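Local coordinates for ABC transporter periplasmic peptide-binding protein (Pseudoalteromonas, PDB 4QFL) that binds dipeptides such as Ala-Phe in the periplasm and probably hands them to an ABC transporter for uptake into the cell, at residues T288-G293 with I337-S342; D436-D441 with G522-I527; A105-T110 with S187-M192; V99-T104 with R111-D116. One frame throughout, in Å; residues are numbered along the deposited sequence.

The four contacts form two pairs on different parts of the chain. Contacts 3 and 4 come first and interlock: 99-104, 105-110 and 111-116 follow one another as a continuous loop leading into helix 115-126, and 187-192, later in the chain, packs on 105-110. Their centres are about 8 Å apart. Contacts 1 and 2 follow in series, centres about 10 Å apart, and touch where L290 N meets P523 O at 2.8 Å, a probable hydrogen bond beside strand 291-297. Contact 1 lies about 40 Å from contact 3, centre to centre, on the opposite side of the chain's centre. The bound dipeptide lies at contact 2, whereas contacts 3 and 4 join a distant loop to two helix starts.

Contact 1 of 4, residues T288-G293 with I337-S342; sequences TNLNIG and ILPPTS
L290 sends one methyl, CD2, into the turn formed by P339-S342. Its CG is anti to the carbonyl carbon (chi1 -65°), and beyond it CD2 lies 3.6 Å from P339 CG, the two side chains crossing at about a right angle. The same CD2 lies 3.4 Å from T341 OG1 and close to the backbone N of S342, so one methyl meets three residues of the turn. That turn is type I, closed by S342 N bonding to P339 O at 3.0 Å. At the outer end T288 and T341 slide past each other in opposite directions, OG1 beside CG2, a looser and exposed edge.

Further along, I292 covers the carbonyl of I337. Its CG1 is anti to the backbone N (chi1 179°), and chi2 of 75° folds CD1 back to within 3.4 Å of I337 O. CB of I292 lies equally near that oxygen, while its CG1 meets CG1 of I337 at 4.2 Å, these chains again crossing at about a right angle. An alanine in place of I292 would remove CG1, CG2 and CD1 and probably open a gap beside I337 O and CG1. No hydrogen bond links the segments; N291 O, near P339 CB, and I337 O are both buried without a polar partner.

Strand 291-297, in which I292 lies, is flanked by strands 428-434 and 500-513. H505 of the latter touches both I292 and P339, while I337 and L338 rest against helix 480-497.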
loop_
_atom_site.group_PDB
_atom_site.type_symbol
_atom_site.label_atom_id
_atom_site.label_comp_id
_atom_site.label_asym_id
_atom_site.label_seq_id
_atom_site.Cartn_x
_atom_site.Cartn_y
_atom_site.Cartn_z
ATOM N N THR A 288 -3.603 -12.205 -10.727
ATOM C CA THR A 288 -3.449 -12.618 -9.345
ATOM C C THR A 288 -2.571 -11.606 -8.614
ATOM O O THR A 288 -1.706 -10.966 -9.224
ATOM C CB THR A 288 -2.816 -14.009 -9.233
ATOM O OG1 THR A 288 -2.705 -14.351 -7.851
ATOM C CG2 THR A 288 -1.432 -14.017 -9.838
ATOM N N ASN A 289 -2.786 -11.457 -7.312
ATOM C CA ASN A 289 -2.117 -10.396 -6.569
ATOM C C ASN A 289 -2.092 -10.690 -5.074
ATOM O O ASN A 289 -3.037 -11.246 -4.522
ATOM C CB ASN A 289 -2.796 -9.053 -6.878
ATOM C CG ASN A 289 -2.254 -7.912 -6.046
ATOM O OD1 ASN A 289 -2.670 -7.720 -4.902
ATOM N ND2 ASN A 289 -1.347 -7.126 -6.622
ATOM N N LEU A 290 -0.988 -10.336 -4.434
ATOM C CA LEU A 290 -0.831 -10.525 -3.000
ATOM C C LEU A 290 -1.593 -9.435 -2.250
ATOM O O LEU A 290 -1.176 -8.282 -2.210
ATOM C CB LEU A 290 0.641 -10.448 -2.638
ATOM C CG LEU A 290 1.590 -11.517 -3.162
ATOM C CD1 LEU A 290 3.016 -11.030 -3.005
ATOM C CD2 LEU A 290 1.361 -12.830 -2.411
ATOM N N ASN A 291 -2.727 -9.794 -1.677
ATOM C CA ASN A 291 -3.518 -8.831 -0.939
ATOM C C ASN A 291 -4.388 -9.541 0.062
ATOM O O ASN A 291 -4.600 -10.747 -0.037
ATOM C CB ASN A 291 -4.379 -7.986 -1.881
ATOM C CG ASN A 291 -5.427 -8.801 -2.611
ATOM O OD1 ASN A 291 -5.207 -9.266 -3.733
ATOM N ND2 ASN A 291 -6.574 -8.968 -1.986
ATOM N N ILE A 292 -4.872 -8.793 1.043
ATOM C CA ILE A 292 -5.845 -9.317 1.990
ATOM C C ILE A 292 -6.875 -8.262 2.330
ATOM O O ILE A 292 -6.538 -7.101 2.541
ATOM C CB ILE A 292 -5.172 -9.780 3.278
ATOM C CG1 ILE A 292 -6.228 -10.294 4.272
ATOM C CG2 ILE A 292 -4.313 -8.668 3.847
ATOM C CD1 ILE A 292 -6.781 -11.660 3.924
ATOM N N GLY A 293 -8.141 -8.666 2.329
ATOM C CA GLY A 293 -9.225 -7.847 2.833
ATOM C C GLY A 293 -9.714 -8.458 4.140
ATOM O O GLY A 293 -9.990 -9.669 4.215
ATOM N N ILE A 337 -4.263 -14.663 7.204
ATOM C CA ILE A 337 -4.066 -13.295 6.731
ATOM C C ILE A 337 -3.294 -13.283 5.393
ATOM O O ILE A 337 -3.520 -12.427 4.526
ATOM C CB ILE A 337 -3.399 -12.370 7.799
ATOM C CG1 ILE A 337 -3.467 -10.911 7.331
ATOM C CG2 ILE A 337 -1.959 -12.781 8.079
ATOM C CD1 ILE A 337 -2.963 -9.897 8.316
ATOM N N LEU A 338 -2.412 -14.258 5.208
ATOM C CA LEU A 338 -1.596 -14.318 4.005
ATOM C C LEU A 338 -2.367 -14.950 2.862
ATOM O O LEU A 338 -3.040 -15.959 3.062
ATOM C CB LEU A 338 -0.318 -15.134 4.257
ATOM C CG LEU A 338 0.695 -14.537 5.233
ATOM C CD1 LEU A 338 1.980 -15.383 5.316
ATOM C CD2 LEU A 338 1.002 -13.099 4.853
ATOM N N PRO A 339 -2.266 -14.363 1.656
ATOM C CA PRO A 339 -2.862 -14.974 0.461
ATOM C C PRO A 339 -2.128 -16.272 0.150
ATOM O O PRO A 339 -0.967 -16.403 0.533
ATOM C CB PRO A 339 -2.608 -13.929 -0.628
ATOM C CG PRO A 339 -1.436 -13.135 -0.138
ATOM C CD PRO A 339 -1.581 -13.094 1.351
ATOM N N PRO A 340 -2.795 -17.226 -0.516
ATOM C CA PRO A 340 -2.211 -18.548 -0.751
ATOM C C PRO A 340 -0.995 -18.504 -1.654
ATOM O O PRO A 340 -0.284 -19.501 -1.721
ATOM C CB PRO A 340 -3.351 -19.326 -1.425
ATOM C CG PRO A 340 -4.228 -18.283 -2.009
ATOM C CD PRO A 340 -4.164 -17.130 -1.044
ATOM N N THR A 341 -0.754 -17.369 -2.313
ATOM C CA THR A 341 0.420 -17.210 -3.166
ATOM C C THR A 341 1.645 -16.679 -2.423
ATOM O O THR A 341 2.731 -16.597 -2.992
ATOM C CB THR A 341 0.134 -16.298 -4.374
ATOM O OG1 THR A 341 -0.593 -15.144 -3.946
ATOM C CG2 THR A 341 -0.679 -17.042 -5.435
ATOM N N SER A 342 1.472 -16.325 -1.152
ATOM C CA SER A 342 2.596 -15.932 -0.313
ATOM C C SER A 342 3.416 -17.172 0.037
ATOM O O SER A 342 2.852 -18.223 0.359
ATOM C CB SER A 342 2.100 -15.251 0.964
ATOM O OG SER A 342 3.155 -15.024 1.874
#

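Contact 2 of 4, residues D436-D441 with G522-I527; sequences DTPDPD and GPFGAI. With ALA (alanine), chain C.
The F524 ring takes P438 on one face: CD stands 3.6 Å above the plane, over the centre, in a CH-pi contact only 13° off the ring normal. The T437 carbonyl carbon lies over the same face, while D436 O comes obliquely to CD1 at 3.4 Å. CB and CG of the proline come nearest CE2. F524 holds its CG between the backbone N and the carbonyl carbon (chi1 56°), on a CB that already points toward 436-438; I67 of strand 65-67 also touches F524 and P438.

The two backbones come close beside the ring, where the CA atoms of D436 and G525 are 4.3 Å apart. No hydrogen bond joins the two segments directly, although G525 bonds to the backbone of A435 just before. Past P438 the chain is shaped by its own side chains. T437 OG1 accepts from D439 N at 3.1 Å, an ST turn, and D439 OD1 accepts from D441 N at 3.0 Å through its anti lone pair, an Asx turn. R483 forms a salt bridge to D439.

D436 turns away from F524, and its OD1 accepts from the amino N of the bound alanine at 2.8 Å. A434 O is also hydrogen-bonded to the alanine, and N442 bonds weakly to D436 OD2. This carboxylate grip on the peptide's amino end is characteristic of the binding site of dipeptide-binding proteins.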
loop_
_atom_site.group_PDB
_atom_site.type_symbol
_atom_site.label_atom_id
_atom_site.label_comp_id
_atom_site.label_asym_id
_atom_site.label_seq_id
_atom_site.Cartn_x
_atom_site.Cartn_y
_atom_site.Cartn_z
ATOM N N ASP A 436 3.230 -4.636 -0.946
ATOM C CA ASP A 436 4.208 -3.819 -1.664
ATOM C C ASP A 436 5.350 -4.676 -2.209
ATOM O O ASP A 436 6.014 -4.309 -3.176
ATOM C CB ASP A 436 4.779 -2.728 -0.749
ATOM C CG ASP A 436 3.707 -2.014 0.074
ATOM O OD1 ASP A 436 2.878 -1.275 -0.513
ATOM O OD2 ASP A 436 3.706 -2.175 1.314
ATOM N N THR A 437 5.576 -5.821 -1.581
ATOM C CA THR A 437 6.622 -6.748 -2.008
ATOM C C THR A 437 6.125 -8.168 -1.772
ATOM O O THR A 437 5.088 -8.363 -1.134
ATOM C CB THR A 437 7.918 -6.546 -1.197
ATOM O OG1 THR A 437 7.749 -7.107 0.105
ATOM C CG2 THR A 437 8.253 -5.066 -1.063
ATOM N N PRO A 438 6.844 -9.165 -2.298
ATOM C CA PRO A 438 6.518 -10.567 -2.019
ATOM C C PRO A 438 7.233 -11.101 -0.754
ATOM O O PRO A 438 7.208 -12.306 -0.465
ATOM C CB PRO A 438 7.000 -11.275 -3.278
ATOM C CG PRO A 438 8.171 -10.488 -3.688
ATOM C CD PRO A 438 7.896 -9.054 -3.321
ATOM N N ASP A 439 7.862 -10.207 0.003
ATOM C CA ASP A 439 8.385 -10.593 1.307
ATOM C C ASP A 439 7.250 -10.592 2.325
ATOM O O ASP A 439 6.631 -9.559 2.561
ATOM C CB ASP A 439 9.518 -9.673 1.761
ATOM C CG ASP A 439 10.241 -10.220 2.966
ATOM O OD1 ASP A 439 9.632 -10.254 4.041
ATOM O OD2 ASP A 439 11.407 -10.642 2.844
ATOM N N PRO A 440 6.977 -11.757 2.936
ATOM C CA PRO A 440 5.862 -11.960 3.879
ATOM C C PRO A 440 5.834 -10.964 5.042
ATOM O O PRO A 440 4.777 -10.696 5.604
ATOM C CB PRO A 440 6.097 -13.385 4.406
ATOM C CG PRO A 440 6.872 -14.057 3.328
ATOM C CD PRO A 440 7.765 -12.989 2.754
ATOM N N ASP A 441 6.980 -10.420 5.411
ATOM C CA ASP A 441 6.995 -9.449 6.489
ATOM C C ASP A 441 6.101 -8.262 6.153
ATOM O O ASP A 441 5.634 -7.549 7.044
ATOM C CB ASP A 441 8.408 -8.947 6.760
ATOM C CG ASP A 441 8.421 -7.806 7.744
ATOM O OD1 ASP A 441 8.290 -8.089 8.952
ATOM O OD2 ASP A 441 8.534 -6.634 7.311
ATOM N N GLY A 522 0.692 -6.211 -11.920
ATOM C CA GLY A 522 1.544 -7.050 -11.091
ATOM C C GLY A 522 0.955 -7.638 -9.817
ATOM O O GLY A 522 -0.078 -7.178 -9.346
ATOM N N PRO A 523 1.624 -8.661 -9.250
ATOM C CA PRO A 523 1.171 -9.364 -8.044
ATOM C C PRO A 523 1.517 -8.592 -6.760
ATOM O O PRO A 523 1.140 -8.985 -5.654
ATOM C CB PRO A 523 1.937 -10.686 -8.113
ATOM C CG PRO A 523 3.207 -10.331 -8.804
ATOM C CD PRO A 523 2.866 -9.243 -9.792
ATOM N N PHE A 524 2.220 -7.477 -6.923
ATOM C CA PHE A 524 2.490 -6.572 -5.804
ATOM C C PHE A 524 2.853 -5.174 -6.302
ATOM O O PHE A 524 3.139 -4.987 -7.484
ATOM C CB PHE A 524 3.598 -7.128 -4.897
ATOM C CG PHE A 524 4.895 -7.433 -5.618
ATOM C CD1 PHE A 524 5.815 -6.435 -5.871
ATOM C CD2 PHE A 524 5.201 -8.730 -6.003
ATOM C CE1 PHE A 524 7.002 -6.717 -6.521
ATOM C CE2 PHE A 524 6.383 -9.018 -6.644
ATOM C CZ PHE A 524 7.287 -8.017 -6.906
ATOM N N GLY A 525 2.826 -4.197 -5.403
ATOM C CA GLY A 525 3.312 -2.873 -5.725
ATOM C C GLY A 525 2.346 -2.026 -6.522
ATOM O O GLY A 525 1.298 -2.491 -6.963
ATOM N N ALA A 526 2.715 -0.765 -6.706
ATOM C CA ALA A 526 1.869 0.202 -7.390
ATOM C C ALA A 526 1.842 0.012 -8.901
ATOM O O ALA A 526 2.721 -0.615 -9.484
ATOM C CB ALA A 526 2.320 1.604 -7.057
ATOM N N ILE A 527 0.804 0.565 -9.518
ATOM C CA ILE A 527 0.655 0.598 -10.964
ATOM C C ILE A 527 1.794 1.411 -11.582
ATOM O O ILE A 527 2.283 2.352 -10.966
ATOM C CB ILE A 527 -0.704 1.235 -11.333
ATOM C CG1 ILE A 527 -1.802 0.168 -11.361
ATOM C CG2 ILE A 527 -0.619 1.965 -12.646
ATOM C CD1 ILE A 527 -3.142 0.623 -10.771
HETATM N N ALA C . 0.313 -1.303 0.679
HETATM C CA ALA C . -0.426 -0.049 0.554
HETATM C C ALA C . -1.925 -0.283 0.727
HETATM O O ALA C . -2.431 -1.359 0.407
HETATM C CB ALA C . -0.135 0.612 -0.796
#

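Contact 3 of 4, residues A105-T110 with S187-M192; sequences AYFTPT and SKEYAM
F107 is the tightly packed part of the contact, its ring wedged against the first turn of helix 188-196. Its CB already points toward the helix, and CG lies anti to the backbone N (chi1 177°). Over one face sits Y190 CB, offset toward the rim, 3.9 Å from the centroid. At the ring edge, in plane, lies E189 CG, and CE1 of F107 approaches CA of Y190 to 3.5 Å. The F107 and Y190 rings meet obliquely, with CD1 to CD1 at 3.7 Å. Y106 adds a third ring at the phenol end of Y190: its CD1 comes within 3.3 Å of Y190 OH. Both phenols are tied down outside the segments, Y190 OH to Y206 O and Y106 OH to P207 O.

Against this buried packing, the outer side is polar and only a few atoms meet. There T108 and T110 are exposed, and the extended E189 side chain meets T110 at about a right angle. Its OE1 accepts T110 N at 2.9 Å through the syn lone pair, nearly straight at 171°. OE2 accepts T110 OG1 in a bond modelled at 2.5 Å, so short that its length is doubtful. Both carboxylate oxygens thus face T110, and the carboxylate and F107 ring planes stand 87° apart.

S187 caps the helix start: its OG accepts Y190 N at 2.9 Å, an N-cap. The contact thus combines a capped helix start with an aromatic cluster of Y106, F107 and Y190 that fastens the loop before helix 115-126 to helix 188-196.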
loop_
_atom_site.group_PDB
_atom_site.type_symbol
_atom_site.label_atom_id
_atom_site.label_comp_id
_atom_site.label_asym_id
_atom_site.label_seq_id
_atom_site.Cartn_x
_atom_site.Cartn_y
_atom_site.Cartn_z
ATOM N N ALA A 105 9.374 23.685 -14.163
ATOM C CA ALA A 105 9.137 25.128 -14.127
ATOM C C ALA A 105 9.807 25.782 -12.922
ATOM O O ALA A 105 10.190 26.936 -12.986
ATOM C CB ALA A 105 7.640 25.423 -14.121
ATOM N N TYR A 106 9.958 25.033 -11.833
ATOM C CA TYR A 106 10.458 25.581 -10.584
ATOM C C TYR A 106 11.890 25.140 -10.241
ATOM O O TYR A 106 12.450 25.584 -9.239
ATOM C CB TYR A 106 9.481 25.239 -9.449
ATOM C CG TYR A 106 8.912 23.837 -9.566
ATOM C CD1 TYR A 106 9.558 22.751 -8.987
ATOM C CD2 TYR A 106 7.744 23.596 -10.278
ATOM C CE1 TYR A 106 9.055 21.466 -9.108
ATOM C CE2 TYR A 106 7.232 22.314 -10.400
ATOM C CZ TYR A 106 7.893 21.258 -9.812
ATOM O OH TYR A 106 7.394 19.986 -9.932
ATOM N N PHE A 107 12.494 24.286 -11.073
ATOM C CA PHE A 107 13.845 23.762 -10.789
ATOM C C PHE A 107 14.626 23.340 -12.033
ATOM O O PHE A 107 14.075 22.729 -12.946
ATOM C CB PHE A 107 13.772 22.588 -9.802
ATOM C CG PHE A 107 15.111 21.933 -9.503
ATOM C CD1 PHE A 107 15.998 22.499 -8.597
ATOM C CD2 PHE A 107 15.460 20.723 -10.097
ATOM C CE1 PHE A 107 17.203 21.886 -8.307
ATOM C CE2 PHE A 107 16.669 20.105 -9.805
ATOM C CZ PHE A 107 17.539 20.694 -8.914
ATOM N N THR A 108 15.913 23.677 -12.051
ATOM C CA THR A 108 16.846 23.210 -13.070
ATOM C C THR A 108 18.111 22.733 -12.369
ATOM O O THR A 108 18.767 23.518 -11.666
ATOM C CB THR A 108 17.259 24.338 -14.039
ATOM O OG1 THR A 108 16.092 24.979 -14.567
ATOM C CG2 THR A 108 18.095 23.782 -15.182
ATOM N N PRO A 109 18.463 21.447 -12.553
ATOM C CA PRO A 109 19.657 20.860 -11.930
ATOM C C PRO A 109 20.949 21.513 -12.402
ATOM O O PRO A 109 21.010 21.988 -13.535
ATOM C CB PRO A 109 19.617 19.398 -12.401
ATOM C CG PRO A 109 18.716 19.391 -13.598
ATOM C CD PRO A 109 17.692 20.447 -13.316
ATOM N N THR A 110 21.958 21.542 -11.537
ATOM C CA THR A 110 23.299 21.954 -11.935
ATOM C C THR A 110 24.264 20.775 -11.884
ATOM O O THR A 110 25.438 20.910 -12.209
ATOM C CB THR A 110 23.839 23.092 -11.047
ATOM O OG1 THR A 110 24.001 22.630 -9.701
ATOM C CG2 THR A 110 22.890 24.266 -11.063
ATOM N N SER A 187 15.656 14.717 -4.850
ATOM C CA SER A 187 16.703 15.677 -5.211
ATOM C C SER A 187 17.219 16.499 -4.033
ATOM O O SER A 187 16.487 17.318 -3.471
ATOM C CB SER A 187 16.199 16.656 -6.269
ATOM O OG SER A 187 17.139 17.709 -6.434
ATOM N N LYS A 188 18.486 16.303 -3.682
ATOM C CA LYS A 188 19.104 17.116 -2.648
ATOM C C LYS A 188 19.281 18.553 -3.110
ATOM O O LYS A 188 19.054 19.493 -2.343
ATOM C CB LYS A 188 20.444 16.547 -2.199
ATOM C CG LYS A 188 20.986 17.292 -0.991
ATOM C CD LYS A 188 22.315 16.767 -0.510
ATOM C CE LYS A 188 22.752 17.539 0.724
ATOM N NZ LYS A 188 24.066 17.087 1.254
ATOM N N GLU A 189 19.686 18.737 -4.362
ATOM C CA GLU A 189 19.874 20.096 -4.855
ATOM C C GLU A 189 18.579 20.896 -4.774
ATOM O O GLU A 189 18.575 22.035 -4.323
ATOM C CB GLU A 189 20.436 20.120 -6.274
ATOM C CG GLU A 189 20.668 21.542 -6.772
ATOM C CD GLU A 189 21.306 21.594 -8.143
ATOM O OE1 GLU A 189 21.278 20.559 -8.841
ATOM O OE2 GLU A 189 21.833 22.669 -8.519
ATOM N N TYR A 190 17.479 20.296 -5.205
ATOM C CA TYR A 190 16.179 20.942 -5.106
ATOM C C TYR A 190 15.898 21.252 -3.648
ATOM O O TYR A 190 15.557 22.380 -3.298
ATOM C CB TYR A 190 15.096 20.026 -5.682
ATOM C CG TYR A 190 13.690 20.595 -5.697
ATOM C CD1 TYR A 190 13.445 21.920 -6.044
ATOM C CD2 TYR A 190 12.605 19.794 -5.390
ATOM C CE1 TYR A 190 12.163 22.428 -6.058
ATOM C CE2 TYR A 190 11.325 20.289 -5.407
ATOM C CZ TYR A 190 11.103 21.609 -5.740
ATOM O OH TYR A 190 9.812 22.100 -5.761
ATOM N N ALA A 191 16.065 20.252 -2.795
ATOM C CA ALA A 191 15.779 20.417 -1.368
ATOM C C ALA A 191 16.599 21.529 -0.725
ATOM O O ALA A 191 16.076 22.308 0.062
ATOM C CB ALA A 191 15.993 19.116 -0.629
ATOM N N MET A 192 17.883 21.596 -1.061
ATOM C CA MET A 192 18.774 22.622 -0.522
ATOM C C MET A 192 18.459 24.006 -1.091
ATOM O O MET A 192 18.628 25.022 -0.417
ATOM C CB MET A 192 20.234 22.245 -0.796
ATOM C CG MET A 192 20.730 21.071 0.032
ATOM S SD MET A 192 20.141 21.175 1.741
ATOM C CE MET A 192 18.838 19.952 1.735
#

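Contact 4 of 4, residues V99-T104 with R111-D116; sequences VKFHTT and REFNAD
V99 and F113 share the direct hydrogen bond between the segments: F113 N donates to V99 O at 2.9 Å, almost in line with the carbonyl. The chains run antiparallel here, and a water bridges the backbones on either side of that bond. Water 1 accepts from V99 N at 2.7 Å and donates to F113 O. Water 2 does the same for F101 N and R111 O, so each water joins an N-H to a carbonyl.

Apolar contacts flank this backbone seam. V99 and F113 lie side by side, pointing the same way, CB to CB at 3.9 Å. The F101 ring brings its CE2 against CA of F113 at 3.7 Å. F113 has CG anti to its backbone N (chi1 160°); the far end of its ring leads away from the seam, and the side chain touches V118.

The loop pairing ends in a helix N-cap: N114 OD1 accepts D116 N at 2.8 Å, starting helix 115-126. R111 bridges toward the same start, its NH1 giving a bond to E112 O at 2.9 Å with the oxygen nearly in the guanidinium plane, and pairing with D117 in a salt bridge.

Charge is the looser element. E112 and K100 have extended chains that run across one another, and K100 CE lies 3.6 Å from E112 OE2, whereas NZ stays farther off. An alanine at E112 would probably leave K100 without this nearby negative charge and uncover the aliphatic part of its chain. The lysine's other acid, D231, pairs with it only weakly and at long range.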
loop_
_atom_site.group_PDB
_atom_site.type_symbol
_atom_site.label_atom_id
_atom_site.label_comp_id
_atom_site.label_asym_id
_atom_site.label_seq_id
_atom_site.Cartn_x
_atom_site.Cartn_y
_atom_site.Cartn_z
ATOM N N VAL A 99 22.582 10.080 -14.538
ATOM C CA VAL A 99 21.140 10.197 -14.351
ATOM C C VAL A 99 20.783 11.626 -14.015
ATOM O O VAL A 99 21.299 12.184 -13.057
ATOM C CB VAL A 99 20.634 9.309 -13.209
ATOM C CG1 VAL A 99 19.150 9.576 -12.967
ATOM C CG2 VAL A 99 20.898 7.839 -13.520
ATOM N N LYS A 100 19.894 12.213 -14.806
ATOM C CA LYS A 100 19.528 13.614 -14.635
ATOM C C LYS A 100 18.218 13.790 -13.893
ATOM O O LYS A 100 17.230 13.129 -14.199
ATOM C CB LYS A 100 19.416 14.315 -15.995
ATOM C CG LYS A 100 20.752 14.636 -16.652
ATOM C CD LYS A 100 20.534 15.196 -18.026
ATOM C CE LYS A 100 21.829 15.300 -18.796
ATOM N NZ LYS A 100 21.578 15.872 -20.138
ATOM N N PHE A 101 18.213 14.696 -12.928
ATOM C CA PHE A 101 16.967 15.133 -12.324
ATOM C C PHE A 101 16.172 15.995 -13.291
ATOM O O PHE A 101 16.734 16.608 -14.197
ATOM C CB PHE A 101 17.224 15.892 -11.022
ATOM C CG PHE A 101 17.578 14.997 -9.874
ATOM C CD1 PHE A 101 16.602 14.244 -9.238
ATOM C CD2 PHE A 101 18.885 14.892 -9.437
ATOM C CE1 PHE A 101 16.918 13.410 -8.180
ATOM C CE2 PHE A 101 19.206 14.060 -8.383
ATOM C CZ PHE A 101 18.219 13.315 -7.759
ATOM N N HIS A 102 14.857 16.029 -13.084
ATOM C CA HIS A 102 13.941 16.826 -13.902
ATOM C C HIS A 102 14.292 18.298 -13.979
ATOM O O HIS A 102 14.690 18.921 -12.997
ATOM C CB HIS A 102 12.511 16.733 -13.364
ATOM C CG HIS A 102 11.931 15.359 -13.422
ATOM N ND1 HIS A 102 10.913 14.953 -12.590
ATOM C CD2 HIS A 102 12.216 14.301 -14.214
ATOM C CE1 HIS A 102 10.598 13.701 -12.861
ATOM N NE2 HIS A 102 11.376 13.281 -13.842
ATOM N N THR A 103 14.143 18.849 -15.168
ATOM C CA THR A 103 14.016 20.275 -15.305
ATOM C C THR A 103 12.521 20.527 -15.277
ATOM O O THR A 103 11.775 19.992 -16.099
ATOM C CB THR A 103 14.614 20.774 -16.623
ATOM O OG1 THR A 103 16.032 20.572 -16.605
ATOM C CG2 THR A 103 14.312 22.254 -16.821
ATOM N N THR A 104 12.079 21.312 -14.307
ATOM C CA THR A 104 10.680 21.656 -14.200
ATOM C C THR A 104 10.596 23.162 -14.254
ATOM O O THR A 104 11.621 23.836 -14.356
ATOM C CB THR A 104 10.124 21.240 -12.853
ATOM O OG1 THR A 104 10.697 22.084 -11.849
ATOM C CG2 THR A 104 10.446 19.769 -12.563
ATOM N N ARG A 111 23.756 19.620 -11.466
ATOM C CA ARG A 111 24.543 18.395 -11.405
ATOM C C ARG A 111 23.641 17.176 -11.562
ATOM O O ARG A 111 22.421 17.281 -11.471
ATOM C CB ARG A 111 25.320 18.315 -10.088
ATOM C CG ARG A 111 24.448 18.261 -8.850
ATOM C CD ARG A 111 25.143 17.534 -7.710
ATOM N NE ARG A 111 24.307 17.484 -6.511
ATOM C CZ ARG A 111 23.484 16.481 -6.214
ATOM N NH1 ARG A 111 23.391 15.428 -7.017
ATOM N NH2 ARG A 111 22.767 16.517 -5.096
ATOM N N GLU A 112 24.244 16.022 -11.819
ATOM C CA GLU A 112 23.479 14.794 -11.957
ATOM C C GLU A 112 23.367 14.050 -10.628
ATOM O O GLU A 112 24.065 14.353 -9.655
ATOM C CB GLU A 112 24.097 13.897 -13.036
ATOM C CG GLU A 112 24.137 14.548 -14.413
ATOM C CD GLU A 112 24.586 13.603 -15.508
ATOM O OE1 GLU A 112 25.171 12.552 -15.180
ATOM O OE2 GLU A 112 24.357 13.908 -16.697
ATOM N N PHE A 113 22.471 13.075 -10.605
ATOM C CA PHE A 113 22.268 12.204 -9.455
ATOM C C PHE A 113 23.562 11.563 -8.929
ATOM O O PHE A 113 24.375 11.031 -9.696
ATOM C CB PHE A 113 21.242 11.124 -9.818
ATOM C CG PHE A 113 21.305 9.931 -8.941
ATOM C CD1 PHE A 113 20.950 10.024 -7.607
ATOM C CD2 PHE A 113 21.724 8.711 -9.440
ATOM C CE1 PHE A 113 21.015 8.919 -6.782
ATOM C CE2 PHE A 113 21.795 7.603 -8.627
ATOM C CZ PHE A 113 21.438 7.707 -7.291
ATOM N N ASN A 114 23.756 11.631 -7.615
ATOM C CA ASN A 114 24.911 10.988 -6.993
ATOM C C ASN A 114 24.608 10.562 -5.570
ATOM O O ASN A 114 23.456 10.642 -5.121
ATOM C CB ASN A 114 26.153 11.889 -7.041
ATOM C CG ASN A 114 25.980 13.163 -6.244
ATOM O OD1 ASN A 114 25.312 13.181 -5.211
ATOM N ND2 ASN A 114 26.578 14.250 -6.729
ATOM N N ALA A 115 25.641 10.098 -4.874
ATOM C CA ALA A 115 25.513 9.597 -3.506
ATOM C C ALA A 115 24.843 10.581 -2.546
ATOM O O ALA A 115 24.165 10.175 -1.610
ATOM C CB ALA A 115 26.880 9.193 -2.971
ATOM N N ASP A 116 25.060 11.874 -2.766
ATOM C CA ASP A 116 24.494 12.904 -1.902
ATOM C C ASP A 116 22.966 12.858 -1.858
ATOM O O ASP A 116 22.358 13.144 -0.826
ATOM C CB ASP A 116 24.957 14.283 -2.356
ATOM C CG ASP A 116 26.405 14.545 -2.022
ATOM O OD1 ASP A 116 26.930 13.864 -1.117
ATOM O OD2 ASP A 116 27.010 15.443 -2.648
HETATM O O HOH W 1 23.999 9.886 -12.268
HETATM O O HOH W 2 20.727 16.133 -13.447
#